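Local coordinates for cobalamin biosynthesis protein CobN (Mycobacterium tuberculosis, PDB 7C6O), which is the large, catalytic subunit of cobaltochelatase, which as a class inserts cobalt into the corrin ring during aerobic cobalamin biosynthesis at the expense of ATP, at residues E671-E675 with D676-D680; R1017-A1020 with D1021-Q1024; G1079-V1082 with A1083-A1087. One frame throughout, in Å; residues are numbered along the deposited sequence.

Interaction 1 (E671-E675 with D676-D680)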
ATOM      1  N   GLU A 671      -2.485 -34.559  28.204  1.00 39.55           N
ATOM      2  CA  GLU A 671      -2.485 -35.908  28.750  1.00 37.89           C
ATOM      3  C   GLU A 671      -2.953 -36.862  27.662  1.00 32.58           C
ATOM      4  O   GLU A 671      -3.471 -36.444  26.623  1.00 30.08           O
ATOM      5  CB  GLU A 671      -3.388 -36.012  29.984  1.00 43.71           C
ATOM      6  CG  GLU A 671      -4.868 -35.860  29.662  1.00 47.77           C
ATOM      7  CD  GLU A 671      -5.755 -35.972  30.887  1.00 52.93           C
ATOM      8  OE1 GLU A 671      -5.347 -35.493  31.966  1.00 54.56           O
ATOM      9  OE2 GLU A 671      -6.861 -36.542  30.768  1.00 54.16           O
ATOM     10  N   ARG A 672      -2.775 -38.150  27.920  1.00 31.81           N
ATOM     11  CA  ARG A 672      -3.260 -39.162  26.991  1.00 28.93           C
ATOM     12  C   ARG A 672      -4.778 -39.257  27.078  1.00 34.09           C
ATOM     13  O   ARG A 672      -5.327 -39.328  28.183  1.00 33.25           O
ATOM     14  CB  ARG A 672      -2.636 -40.518  27.296  1.00 28.20           C
ATOM     15  CG  ARG A 672      -2.927 -41.584  26.249  1.00 25.63           C
ATOM     16  CD  ARG A 672      -2.479 -42.947  26.731  1.00 28.69           C
ATOM     17  NE  ARG A 672      -2.439 -43.935  25.658  1.00 31.58           N
ATOM     18  CZ  ARG A 672      -3.480 -44.663  25.265  1.00 35.29           C
ATOM     19  NH1 ARG A 672      -3.342 -45.542  24.283  1.00 37.08           N
ATOM     20  NH2 ARG A 672      -4.661 -44.512  25.852  1.00 36.36           N
ATOM     21  N   PRO A 673      -5.487 -39.257  25.952  1.00 32.59           N
ATOM     22  CA  PRO A 673      -6.942 -39.431  26.005  1.00 32.14           C
ATOM     23  C   PRO A 673      -7.302 -40.801  26.554  1.00 32.45           C
ATOM     24  O   PRO A 673      -6.518 -41.750  26.478  1.00 31.38           O
ATOM     25  CB  PRO A 673      -7.374 -39.285  24.540  1.00 32.06           C
ATOM     26  CG  PRO A 673      -6.234 -38.579  23.864  1.00 29.87           C
ATOM     27  CD  PRO A 673      -5.003 -39.037  24.579  1.00 29.83           C
ATOM     28  N   GLU A 674      -8.498 -40.892  27.132  1.00 35.19           N
ATOM     29  CA  GLU A 674      -9.030 -42.193  27.507  1.00 35.18           C
ATOM     30  C   GLU A 674      -9.151 -43.077  26.273  1.00 31.13           C
ATOM     31  O   GLU A 674      -9.261 -42.599  25.141  1.00 31.23           O
ATOM     32  CB  GLU A 674     -10.396 -42.057  28.179  1.00 40.68           C
ATOM     33  CG  GLU A 674     -10.357 -41.765  29.665  1.00 42.90           C
ATOM     34  CD  GLU A 674     -11.748 -41.731  30.272  1.00 43.87           C
ATOM     35  OE1 GLU A 674     -12.179 -42.754  30.848  1.00 43.07           O
ATOM     36  OE2 GLU A 674     -12.416 -40.683  30.153  1.00 43.77           O
ATOM     37  N   GLU A 675      -9.143 -44.389  26.508  1.00 31.53           N
ATOM     38  CA  GLU A 675      -9.112 -45.337  25.401  1.00 33.51           C
ATOM     39  C   GLU A 675     -10.322 -45.170  24.487  1.00 35.85           C
ATOM     40  O   GLU A 675     -10.198 -45.270  23.260  1.00 35.46           O
ATOM     41  CB  GLU A 675      -9.030 -46.763  25.943  1.00 35.48           C
ATOM     42  CG  GLU A 675      -8.538 -47.792  24.937  1.00 35.68           C
ATOM     43  CD  GLU A 675      -7.067 -47.622  24.571  1.00 34.74           C
ATOM     44  OE1 GLU A 675      -6.613 -48.317  23.640  1.00 32.26           O
ATOM     45  OE2 GLU A 675      -6.365 -46.808  25.211  1.00 33.73           O
ATOM     46  N   ASP A 676     -11.494 -44.895  25.057  1.00 34.46           N
ATOM     47  CA  ASP A 676     -12.704 -44.727  24.261  1.00 32.08           C
ATOM     48  C   ASP A 676     -12.870 -43.309  23.726  1.00 28.22           C
ATOM     49  O   ASP A 676     -13.876 -43.022  23.069  1.00 30.94           O
ATOM     50  CB  ASP A 676     -13.936 -45.147  25.078  1.00 36.89           C
ATOM     51  CG  ASP A 676     -14.232 -44.212  26.238  1.00 39.01           C
ATOM     52  OD1 ASP A 676     -15.419 -44.101  26.610  1.00 39.86           O
ATOM     53  OD2 ASP A 676     -13.291 -43.588  26.772  1.00 39.78           O
ATOM     54  N   SER A 677     -11.911 -42.421  23.984  1.00 23.93           N
ATOM     55  CA  SER A 677     -11.840 -41.124  23.328  1.00 26.28           C
ATOM     56  C   SER A 677     -10.623 -40.999  22.421  1.00 25.50           C
ATOM     57  O   SER A 677     -10.440 -39.952  21.792  1.00 23.22           O
ATOM     58  CB  SER A 677     -11.825 -39.999  24.370  1.00 30.81           C
ATOM     59  OG  SER A 677     -13.081 -39.880  25.014  1.00 39.62           O
ATOM     60  N   PHE A 678      -9.800 -42.048  22.327  1.00 24.76           N
ATOM     61  CA  PHE A 678      -8.539 -41.954  21.598  1.00 24.91           C
ATOM     62  C   PHE A 678      -8.766 -41.817  20.096  1.00 25.96           C
ATOM     63  O   PHE A 678      -8.096 -41.015  19.434  1.00 24.33           O
ATOM     64  CB  PHE A 678      -7.679 -43.180  21.903  1.00 25.00           C
ATOM     65  CG  PHE A 678      -6.228 -43.011  21.554  1.00 23.28           C
ATOM     66  CD1 PHE A 678      -5.315 -42.602  22.513  1.00 26.67           C
ATOM     67  CD2 PHE A 678      -5.774 -43.272  20.271  1.00 22.50           C
ATOM     68  CE1 PHE A 678      -3.977 -42.448  22.199  1.00 27.13           C
ATOM     69  CE2 PHE A 678      -4.438 -43.124  19.949  1.00 22.25           C
ATOM     70  CZ  PHE A 678      -3.536 -42.710  20.916  1.00 26.62           C
ATOM     71  N   ASP A 679      -9.701 -42.592  19.539  1.00 24.48           N
ATOM     72  CA  ASP A 679      -9.943 -42.538  18.100  1.00 25.70           C
ATOM     73  C   ASP A 679     -10.532 -41.201  17.672  1.00 25.39           C
ATOM     74  O   ASP A 679     -10.274 -40.747  16.552  1.00 27.06           O
ATOM     75  CB  ASP A 679     -10.862 -43.683  17.679  1.00 29.20           C
ATOM     76  CG  ASP A 679     -10.214 -45.037  17.860  1.00 34.16           C
ATOM     77  OD1 ASP A 679      -9.013 -45.075  18.204  1.00 36.27           O
ATOM     78  OD2 ASP A 679     -10.902 -46.061  17.664  1.00 37.31           O
ATOM     79  N   ASP A 680     -11.328 -40.564  18.534  1.00 24.62           N
ATOM     80  CA  ASP A 680     -11.808 -39.221  18.231  1.00 26.52           C
ATOM     81  C   ASP A 680     -10.656 -38.228  18.203  1.00 24.12           C
ATOM     82  O   ASP A 680     -10.640 -37.303  17.383  1.00 24.21           O
ATOM     83  CB  ASP A 680     -12.860 -38.792  19.255  1.00 33.78           C
ATOM     84  CG  ASP A 680     -13.494 -37.457  18.913  0.43 39.32           C
ATOM     85  OD1 ASP A 680     -13.508 -37.089  17.719  0.53 41.36           O
ATOM     86  OD2 ASP A 680     -13.972 -36.770  19.841  0.41 41.85           O
TER
HETATM   87  O   HOH W   1     -13.601 -40.685  27.294  1.00 35.53           O
HETATM   88  O   HOH W   2     -11.244 -44.396  20.998  1.00 31.56           O
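Arg672 swings CG away from its own backbone nitrogen (chi1 -171°) and stays extended as far as NE, while Phe678, with chi1 -163°, turns its ring back against the guanidinium. The two side chains run roughly at right angles, yet the guanidinium and ring planes are tilted by only 28°: Phe678 CE1 sits over the middle of one guanidinium face, 3.8 Å from Arg672 CZ. Glu675, bent at chi2, brings OE2 to within 2.9 Å of Arg672 NH2 in a salt bridge that helps hold the guanidinium against Phe678. Pro673 adds an apolar touch, its CD 4.1 Å from Phe678 CD1.

Beside these groups the chain turns into a helix, Ser677 N donating to Glu674 O at 2.9 Å. Two like-charged carboxylates, those of Glu674 and Asp676, share one water, which donates to Glu674 OE2 and Asp676 OD2 and probably eases their repulsion. The contact lies at the surface, where the loop after helix 663-666 enters helix 675-694. Helix 647-660 packs alongside: its Trp655 makes a cation-pi contact with Arg672, and its Arg651 forms salt bridges with Glu675 and Asp679.

Interaction 2 (R1017-A1020 with D1021-Q1024)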
ATOM      1  N   ARG A1017      14.405  -5.607  28.877  1.00 21.41           N
ATOM      2  CA  ARG A1017      14.532  -6.666  29.872  0.55 23.83           C
ATOM      3  C   ARG A1017      13.208  -7.364  30.176  1.00 23.26           C
ATOM      4  O   ARG A1017      13.163  -8.589  30.327  1.00 24.38           O
ATOM      5  CB  ARG A1017      15.133  -6.094  31.162  0.55 26.22           C
ATOM      6  CG  ARG A1017      14.740  -6.842  32.430  0.55 27.82           C
ATOM      7  CD  ARG A1017      15.594  -6.406  33.608  0.55 30.29           C
ATOM      8  NE  ARG A1017      15.620  -4.955  33.762  0.55 32.74           N
ATOM      9  CZ  ARG A1017      16.519  -4.299  34.490  0.55 34.84           C
ATOM     10  NH1 ARG A1017      16.469  -2.977  34.576  0.55 34.81           N
ATOM     11  NH2 ARG A1017      17.473  -4.964  35.125  0.55 35.16           N
ATOM     12  N   ASP A1018      12.121  -6.605  30.291  1.00 20.37           N
ATOM     13  CA  ASP A1018      10.880  -7.199  30.778  1.00 25.31           C
ATOM     14  C   ASP A1018       9.686  -6.655  29.997  1.00 21.50           C
ATOM     15  O   ASP A1018       9.831  -5.899  29.030  1.00 20.44           O
ATOM     16  CB  ASP A1018      10.742  -6.963  32.290  1.00 27.58           C
ATOM     17  CG  ASP A1018      10.825  -5.492  32.670  1.00 31.71           C
ATOM     18  OD1 ASP A1018      10.706  -4.618  31.781  1.00 31.11           O
ATOM     19  OD2 ASP A1018      11.014  -5.209  33.870  1.00 34.48           O
ATOM     20  N   ASP A1019       8.489  -7.061  30.442  1.00 20.31           N
ATOM     21  CA  ASP A1019       7.250  -6.677  29.776  1.00 19.32           C
ATOM     22  C   ASP A1019       7.030  -5.174  29.811  1.00 19.80           C
ATOM     23  O   ASP A1019       6.449  -4.613  28.875  1.00 20.33           O
ATOM     24  CB  ASP A1019       6.061  -7.385  30.428  1.00 23.20           C
ATOM     25  CG  ASP A1019       6.015  -8.869  30.116  1.00 22.65           C
ATOM     26  OD1 ASP A1019       6.816  -9.329  29.276  1.00 24.35           O
ATOM     27  OD2 ASP A1019       5.174  -9.576  30.712  1.00 22.90           O
ATOM     28  N   ALA A1020       7.463  -4.508  30.885  1.00 19.47           N
ATOM     29  CA  ALA A1020       7.286  -3.062  30.974  1.00 20.64           C
ATOM     30  C   ALA A1020       8.030  -2.349  29.853  1.00 16.40           C
ATOM     31  O   ALA A1020       7.549  -1.341  29.324  1.00 15.86           O
ATOM     32  CB  ALA A1020       7.754  -2.552  32.337  1.00 21.95           C
ATOM     33  N   ASP A1021       9.207  -2.858  29.480  1.00 18.09           N
ATOM     34  CA  ASP A1021       9.961  -2.263  28.381  1.00 17.79           C
ATOM     35  C   ASP A1021       9.262  -2.496  27.049  1.00 16.62           C
ATOM     36  O   ASP A1021       9.141  -1.576  26.232  1.00 17.28           O
ATOM     37  CB  ASP A1021      11.376  -2.834  28.336  1.00 16.52           C
ATOM     38  CG  ASP A1021      12.203  -2.438  29.536  1.00 20.79           C
ATOM     39  OD1 ASP A1021      11.994  -1.331  30.074  1.00 21.92           O
ATOM     40  OD2 ASP A1021      13.068  -3.237  29.934  1.00 20.37           O
ATOM     41  N   LEU A1022       8.816  -3.731  26.804  1.00 16.22           N
ATOM     42  CA  LEU A1022       8.083  -4.029  25.577  1.00 15.01           C
ATOM     43  C   LEU A1022       6.863  -3.127  25.442  1.00 15.97           C
ATOM     44  O   LEU A1022       6.626  -2.534  24.382  1.00 15.41           O
ATOM     45  CB  LEU A1022       7.669  -5.502  25.556  1.00 15.53           C
ATOM     46  CG  LEU A1022       8.789  -6.544  25.603  1.00 17.17           C
ATOM     47  CD1 LEU A1022       8.212  -7.959  25.652  1.00 15.44           C
ATOM     48  CD2 LEU A1022       9.731  -6.384  24.418  1.00 13.63           C
ATOM     49  N   ALA A1023       6.082  -3.003  26.518  1.00 16.99           N
ATOM     50  CA  ALA A1023       4.873  -2.187  26.467  1.00 16.57           C
ATOM     51  C   ALA A1023       5.202  -0.711  26.286  1.00 18.30           C
ATOM     52  O   ALA A1023       4.480   0.008  25.585  1.00 17.36           O
ATOM     53  CB  ALA A1023       4.046  -2.396  27.736  1.00 17.73           C
ATOM     54  N   GLN A1024       6.284  -0.237  26.913  1.00 18.12           N
ATOM     55  CA  GLN A1024       6.638   1.175  26.796  1.00 19.55           C
ATOM     56  C   GLN A1024       6.985   1.541  25.358  1.00 18.41           C
ATOM     57  O   GLN A1024       6.569   2.595  24.860  1.00 17.65           O
ATOM     58  CB  GLN A1024       7.803   1.515  27.729  1.00 21.22           C
ATOM     59  CG  GLN A1024       8.234   2.973  27.643  1.00 21.51           C
ATOM     60  CD  GLN A1024       9.345   3.333  28.611  1.00 25.83           C
ATOM     61  OE1 GLN A1024       9.817   2.494  29.380  1.00 27.68           O
ATOM     62  NE2 GLN A1024       9.772   4.593  28.577  1.00 25.19           N
TER
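The side chains of Asp1018 and Asp1021 cross at about a right angle, their carboxylate planes turned 41° from each other. Asp1018 OD1 and Asp1021 OD2 are both acceptors, only 3.3 Å apart, and each is held by a backbone N-H of the opposite segment. Asp1018 places CG between its backbone nitrogen and carbonyl carbon (chi1 56°), a torsion that folds the carboxylate back over the start of the helix. There OD1 accepts from Asp1021 N at 3.3 Å, the donor arriving nearly in line with the C-O bond. In the reverse direction, Asp1021 OD2 takes the N-H of Arg1017 at 2.9 Å through its anti lone pair, the one facing away from OD1.

Asp1018 is thus the N-cap of helix 1019-1030, and its side chain gives a first-turn N-H, otherwise only weakly bonded to Asp1018 O, a second acceptor. The same residue also opens the regular bonding of the helix: Leu1022 N donates to Asp1018 O at 3.3 Å, and Ala1023 N follows onto Asp1019 O at 2.9 Å. The two N-H donors and the positive end of the helix dipole probably ease the closeness of the two carboxylates.

Asp1019 OD1 passes Leu1022 CD1 at 4.1 Å, the two side chains crossing at a slant, while OD2 forms a salt bridge with Arg1086 of helix 1072-1089. Leu1022 and Ala1023 pack on that helix too, through Ala1083, Thr1084 and Ala1087. Elsewhere on the turn, Asp1021 and Gln1024 touch Tyr521 of helix 517-522, and Gln1024 NE2 donates to a bound glycerol, probably from the crystallisation liquor.

Interaction 3 (G1079-V1082 with A1083-A1087)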
ATOM      1  N   GLY A1079       2.285  -9.880  18.445  1.00 11.77           N
ATOM      2  CA  GLY A1079       2.997 -10.129  19.686  1.00 14.09           C
ATOM      3  C   GLY A1079       3.090  -8.892  20.559  1.00 15.00           C
ATOM      4  O   GLY A1079       3.012  -8.980  21.785  1.00 13.87           O
ATOM      5  N   GLY A1080       3.251  -7.723  19.937  1.00 13.96           N
ATOM      6  CA  GLY A1080       3.288  -6.488  20.704  1.00 14.76           C
ATOM      7  C   GLY A1080       1.999  -6.227  21.459  1.00 15.35           C
ATOM      8  O   GLY A1080       2.022  -5.783  22.611  1.00 15.34           O
ATOM      9  N   MET A1081       0.857  -6.500  20.824  1.00 12.65           N
ATOM     10  CA  MET A1081      -0.415  -6.362  21.526  1.00 16.76           C
ATOM     11  C   MET A1081      -0.502  -7.336  22.695  1.00 16.90           C
ATOM     12  O   MET A1081      -0.916  -6.956  23.796  1.00 14.82           O
ATOM     13  CB  MET A1081      -1.579  -6.572  20.560  1.00 13.69           C
ATOM     14  CG  MET A1081      -2.946  -6.513  21.226  1.00 15.13           C
ATOM     15  SD  MET A1081      -4.315  -6.594  20.054  1.00 15.27           S
ATOM     16  CE  MET A1081      -4.258  -4.950  19.339  1.00 16.49           C
ATOM     17  N   VAL A1082      -0.104  -8.593  22.478  1.00 13.33           N
ATOM     18  CA  VAL A1082      -0.128  -9.585  23.553  1.00 14.75           C
ATOM     19  C   VAL A1082       0.723  -9.117  24.729  1.00 14.39           C
ATOM     20  O   VAL A1082       0.293  -9.168  25.887  1.00 12.25           O
ATOM     21  CB  VAL A1082       0.346 -10.954  23.031  1.00 13.15           C
ATOM     22  CG1 VAL A1082       0.495 -11.936  24.182  1.00 13.41           C
ATOM     23  CG2 VAL A1082      -0.621 -11.490  21.984  1.00 12.74           C
ATOM     24  N   ALA A1083       1.942  -8.653  24.446  1.00 13.20           N
ATOM     25  CA  ALA A1083       2.854  -8.268  25.518  1.00 14.11           C
ATOM     26  C   ALA A1083       2.350  -7.042  26.268  1.00 14.72           C
ATOM     27  O   ALA A1083       2.499  -6.950  27.492  1.00 17.07           O
ATOM     28  CB  ALA A1083       4.251  -8.011  24.952  1.00 13.03           C
ATOM     29  N   THR A1084       1.748  -6.093  25.551  1.00 13.87           N
ATOM     30  CA  THR A1084       1.268  -4.875  26.197  1.00 14.75           C
ATOM     31  C   THR A1084       0.091  -5.168  27.120  1.00 16.78           C
ATOM     32  O   THR A1084       0.025  -4.642  28.237  1.00 16.04           O
ATOM     33  CB  THR A1084       0.895  -3.841  25.134  1.00 16.77           C
ATOM     34  OG1 THR A1084       2.050  -3.546  24.340  1.00 15.61           O
ATOM     35  CG2 THR A1084       0.393  -2.554  25.782  1.00 17.78           C
ATOM     36  N   VAL A1085      -0.835  -6.024  26.680  1.00 16.91           N
ATOM     37  CA  VAL A1085      -1.933  -6.442  27.549  1.00 17.27           C
ATOM     38  C   VAL A1085      -1.393  -7.182  28.767  1.00 19.64           C
ATOM     39  O   VAL A1085      -1.856  -6.970  29.896  1.00 19.84           O
ATOM     40  CB  VAL A1085      -2.942  -7.302  26.764  1.00 16.12           C
ATOM     41  CG1 VAL A1085      -4.029  -7.842  27.690  1.00 15.38           C
ATOM     42  CG2 VAL A1085      -3.557  -6.500  25.624  1.00 14.34           C
ATOM     43  N   ARG A1086      -0.407  -8.062  28.562  1.00 18.38           N
ATOM     44  CA  ARG A1086       0.176  -8.784  29.688  1.00 18.55           C
ATOM     45  C   ARG A1086       0.842  -7.825  30.666  1.00 18.84           C
ATOM     46  O   ARG A1086       0.700  -7.973  31.885  1.00 20.21           O
ATOM     47  CB  ARG A1086       1.179  -9.828  29.193  1.00 15.71           C
ATOM     48  CG  ARG A1086       1.734 -10.719  30.305  1.00 17.17           C
ATOM     49  CD  ARG A1086       2.692 -11.789  29.785  1.00 17.23           C
ATOM     50  NE  ARG A1086       3.855 -11.207  29.122  1.00 19.37           N
ATOM     51  CZ  ARG A1086       4.098 -11.308  27.819  1.00 19.60           C
ATOM     52  NH1 ARG A1086       3.266 -11.985  27.042  1.00 17.78           N
ATOM     53  NH2 ARG A1086       5.179 -10.740  27.298  1.00 19.79           N
ATOM     54  N   ALA A1087       1.565  -6.828  30.150  1.00 16.90           N
ATOM     55  CA  ALA A1087       2.199  -5.845  31.023  1.00 21.22           C
ATOM     56  C   ALA A1087       1.164  -5.087  31.844  1.00 19.72           C
ATOM     57  O   ALA A1087       1.367  -4.840  33.040  1.00 21.65           O
ATOM     58  CB  ALA A1087       3.041  -4.873  30.197  1.00 21.71           C
TER
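Thr1084 grips the carbonyl oxygen of Gly1080 twice: its hydroxyl OG1 donates to Gly1080 O at 2.8 Å. The same oxygen receives Thr1084 N at 3.0 Å, the two donors reaching it from opposite faces of the carbonyl plane. With OG1 opposite the carbonyl carbon about CA-CB (chi1 -60°), the hydroxyl lies beside the backbone nitrogen and can fold back onto the preceding turn. The remaining hydrogen bonds are regular i to i+4 backbone links of helix 1072-1089, including Ala1083 N to Gly1079 O at 2.9 Å and Val1085 N to Met1081 O at 3.0 Å.

Apolar contacts along the turn are lighter. With its CG trans to the backbone nitrogen (chi1 177°), Met1081 comes through that atom to 4.4 Å from Val1085 CG2, and the valine methyl also lies 3.2 Å from Met1081 O. Both residues also touch Ile1054 and Tyr1051, while Met1081 and Val1082 pack on Ala1057 of strand 1056-1061, as befits the helix of a beta-alpha-beta unit that runs on to strand 1094-1099.

Charge enters through Arg1086, whose chain bends at chi3 (61°) and crosses Val1082 obliquely, bringing NH1 to 4.0 Å from Val1082 CG1. The polar end is held from outside the turn: NE forms a salt bridge with Asp1019, and NH1 donates to Thr1156 O.

For the buried Thr1084, the second bond to Gly1080 O uses the hydroxyl hydrogen within its own helix. The partners of Arg1086 lie outside the turn; Asp1019 probably balances its charge, and with Thr1156 O it gives the guanidinium directional bonds beside apolar Val1082.

How the interactions relate
From the N terminus, interaction 1 comes first, turning the loop after helix 663-666 into helix 675-694 against helix 647-660. Interaction 2 then closes the first turn of helix 1019-1030, and interaction 3 follows within helix 1072-1089. All three are local and in series; none nests in or crosses another. Interaction 1 stands apart, its centre about 41 Å from that of interaction 2 and 35 Å from that of interaction 3. The latter two touch, with centres about 9 Å apart, through a salt bridge and the packing of small residues, joining the start of helix 1019-1030 to the helix between strands 1056-1061 and 1094-1099.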